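Local coordinates for protein Xaa-Pro Dipeptidase (Alteromonas macleodii, PDB 2QS8) that probably acts as a metal-dependent carboxypeptidase of the amidohydrolase superfamily, releasing C-terminal residues from small peptides in a TIM-barrel active site, at residues A[8-13]-A[27-32]. Sequence-based numbering, arbitrary orientation.
Sequences KTLIHA and RISIVI
Lys8 enters beside the antiparallel pair formed by 9-13 and 28-32, its extended aliphatic chain crossing Val31 obliquely, with CD 4.0 Å from Val31 CG1; a long flexible residue suits this exposed margin. Thr9, beta-branched as suits an extended backbone and with a hydroxyl that tolerates partial exposure, opens the ladder: its N gives a nearly straight bond to Ile32 O (2.8 Å), and its carbonyl O takes Ile32 N (176° at the hydrogen). Leu10 faces the other way, in a non-hydrogen-bonded pair with Val31. Its CG lies anti to the backbone N (chi1 171°), and CD1 comes down to 4.0 Å from Ser29 CB, while Ile45 and Phe50 also cover this side chain. Ile11, beta-branched too, returns to the face of Thr9. Its CD1 meets Ile32 CD1 at 3.7 Å, tip to tip between obliquely crossing chains, in an apolar layer. His12, on the face of Leu10, sets its CD2 edge 3.5 Å from Ser29 OG, which lies near the ring plane. Its two ring nitrogens suit a buried place with partners for both, ND1 bonding to Tyr53 OH and NE2 to Ile45 O; Ser29 OG bonds to Gly43 O and Ile45 N. Ala13 closes the ladder: its N reaches Ile28 O at 2.8 Å, and its small methyl takes little room beside Ile28. Six main-chain bonds, two each for Thr9-Ile32, Ile11-Ile30 and Ala13-Ile28, thus fix the register without calling on side chains, which leaves the mainly aliphatic face to pack and, beside Leu10 and Val31, His12 and Ser29 to tie the pair to Gly43, Ile45 and Tyr53.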
loop_
_atom_site.group_PDB
_atom_site.type_symbol
_atom_site.label_atom_id
_atom_site.label_comp_id
_atom_site.label_asym_id
_atom_site.label_seq_id
_atom_site.Cartn_x
_atom_site.Cartn_y
_atom_site.Cartn_z
ATOM N N LYS A 8 57.208 -9.734 -15.051
ATOM C CA LYS A 8 56.336 -10.742 -14.464
ATOM C C LYS A 8 56.878 -11.283 -13.142
ATOM O O LYS A 8 58.035 -11.076 -12.796
ATOM C CB LYS A 8 56.155 -11.901 -15.450
ATOM C CG LYS A 8 55.787 -11.466 -16.860
ATOM C CD LYS A 8 55.517 -12.661 -17.763
ATOM C CE LYS A 8 55.045 -12.199 -19.133
ATOM N NZ LYS A 8 54.669 -13.335 -20.007
ATOM N N THR A 9 56.028 -11.972 -12.393
ATOM C CA THR A 9 56.444 -12.562 -11.143
ATOM C C THR A 9 56.406 -14.075 -11.265
ATOM O O THR A 9 55.452 -14.646 -11.799
ATOM C CB THR A 9 55.526 -12.151 -9.985
ATOM O OG1 THR A 9 55.603 -10.737 -9.795
ATOM C CG2 THR A 9 55.940 -12.858 -8.710
ATOM N N LEU A 10 57.451 -14.718 -10.769
ATOM C CA LEU A 10 57.513 -16.170 -10.803
ATOM C C LEU A 10 57.378 -16.733 -9.400
ATOM O O LEU A 10 58.030 -16.265 -8.476
ATOM C CB LEU A 10 58.844 -16.653 -11.395
ATOM C CG LEU A 10 59.055 -18.166 -11.249
ATOM C CD1 LEU A 10 58.143 -18.912 -12.231
ATOM C CD2 LEU A 10 60.521 -18.514 -11.500
ATOM N N ILE A 11 56.534 -17.745 -9.253
ATOM C CA ILE A 11 56.338 -18.383 -7.960
ATOM C C ILE A 11 56.649 -19.873 -8.063
ATOM O O ILE A 11 56.133 -20.566 -8.945
ATOM C CB ILE A 11 54.881 -18.230 -7.456
ATOM C CG1 ILE A 11 54.559 -16.759 -7.208
ATOM C CG2 ILE A 11 54.682 -19.027 -6.179
ATOM C CD1 ILE A 11 53.139 -16.531 -6.747
ATOM N N HIS A 12 57.505 -20.349 -7.164
ATOM C CA HIS A 12 57.868 -21.759 -7.103
ATOM C C HIS A 12 57.034 -22.340 -5.978
ATOM O O HIS A 12 57.271 -22.053 -4.800
ATOM C CB HIS A 12 59.356 -21.924 -6.788
ATOM C CG HIS A 12 60.251 -21.807 -7.982
ATOM N ND1 HIS A 12 61.624 -21.731 -7.871
ATOM C CD2 HIS A 12 59.977 -21.785 -9.308
ATOM C CE1 HIS A 12 62.156 -21.667 -9.079
ATOM N NE2 HIS A 12 61.178 -21.696 -9.968
ATOM N N ALA A 13 56.046 -23.145 -6.335
ATOM C CA ALA A 13 55.185 -23.744 -5.335
ATOM C C ALA A 13 55.556 -25.197 -5.021
ATOM O O ALA A 13 55.473 -26.073 -5.886
ATOM C CB ALA A 13 53.733 -23.655 -5.785
ATOM N N ARG A 27 55.629 -29.514 -6.938
ATOM C CA ARG A 27 56.556 -28.651 -7.669
ATOM C C ARG A 27 55.964 -28.035 -8.921
ATOM O O ARG A 27 56.042 -28.613 -10.004
ATOM C CB ARG A 27 57.824 -29.436 -8.029
ATOM C CG ARG A 27 58.634 -29.890 -6.809
ATOM C CD ARG A 27 59.857 -30.715 -7.195
ATOM N NE ARG A 27 59.624 -32.145 -7.026
ATOM C CZ ARG A 27 58.887 -32.886 -7.843
ATOM N NH1 ARG A 27 58.311 -32.336 -8.899
ATOM N NH2 ARG A 27 58.708 -34.175 -7.594
ATOM N N ILE A 28 55.372 -26.857 -8.771
ATOM C CA ILE A 28 54.774 -26.164 -9.903
ATOM C C ILE A 28 55.229 -24.708 -9.977
ATOM O O ILE A 28 55.520 -24.085 -8.962
ATOM C CB ILE A 28 53.209 -26.221 -9.843
ATOM C CG1 ILE A 28 52.701 -27.539 -10.435
ATOM C CG2 ILE A 28 52.596 -25.087 -10.645
ATOM C CD1 ILE A 28 52.771 -28.706 -9.521
ATOM N N SER A 29 55.306 -24.184 -11.194
ATOM C CA SER A 29 55.702 -22.801 -11.421
ATOM C C SER A 29 54.496 -22.010 -11.893
ATOM O O SER A 29 53.857 -22.365 -12.886
ATOM C CB SER A 29 56.805 -22.714 -12.476
ATOM O OG SER A 29 58.064 -23.065 -11.931
ATOM N N ILE A 30 54.178 -20.943 -11.170
ATOM C CA ILE A 30 53.050 -20.088 -11.509
ATOM C C ILE A 30 53.621 -18.744 -11.941
ATOM O O ILE A 30 54.464 -18.176 -11.250
ATOM C CB ILE A 30 52.128 -19.887 -10.289
ATOM C CG1 ILE A 30 51.719 -21.251 -9.730
ATOM C CG2 ILE A 30 50.903 -19.077 -10.691
ATOM C CD1 ILE A 30 51.007 -21.187 -8.397
ATOM N N VAL A 31 53.174 -18.242 -13.086
ATOM C CA VAL A 31 53.679 -16.967 -13.576
ATOM C C VAL A 31 52.592 -15.912 -13.520
ATOM O O VAL A 31 51.501 -16.105 -14.056
ATOM C CB VAL A 31 54.202 -17.086 -15.024
ATOM C CG1 VAL A 31 54.964 -15.836 -15.404
ATOM C CG2 VAL A 31 55.094 -18.287 -15.153
ATOM N N ILE A 32 52.895 -14.798 -12.864
ATOM C CA ILE A 32 51.945 -13.705 -12.723
ATOM C C ILE A 32 52.341 -12.505 -13.573
ATOM O O ILE A 32 53.478 -12.037 -13.517
ATOM C CB ILE A 32 51.832 -13.269 -11.250
ATOM C CG1 ILE A 32 51.260 -14.419 -10.422
ATOM C CG2 ILE A 32 50.961 -12.035 -11.131
ATOM C CD1 ILE A 32 51.356 -14.203 -8.932
#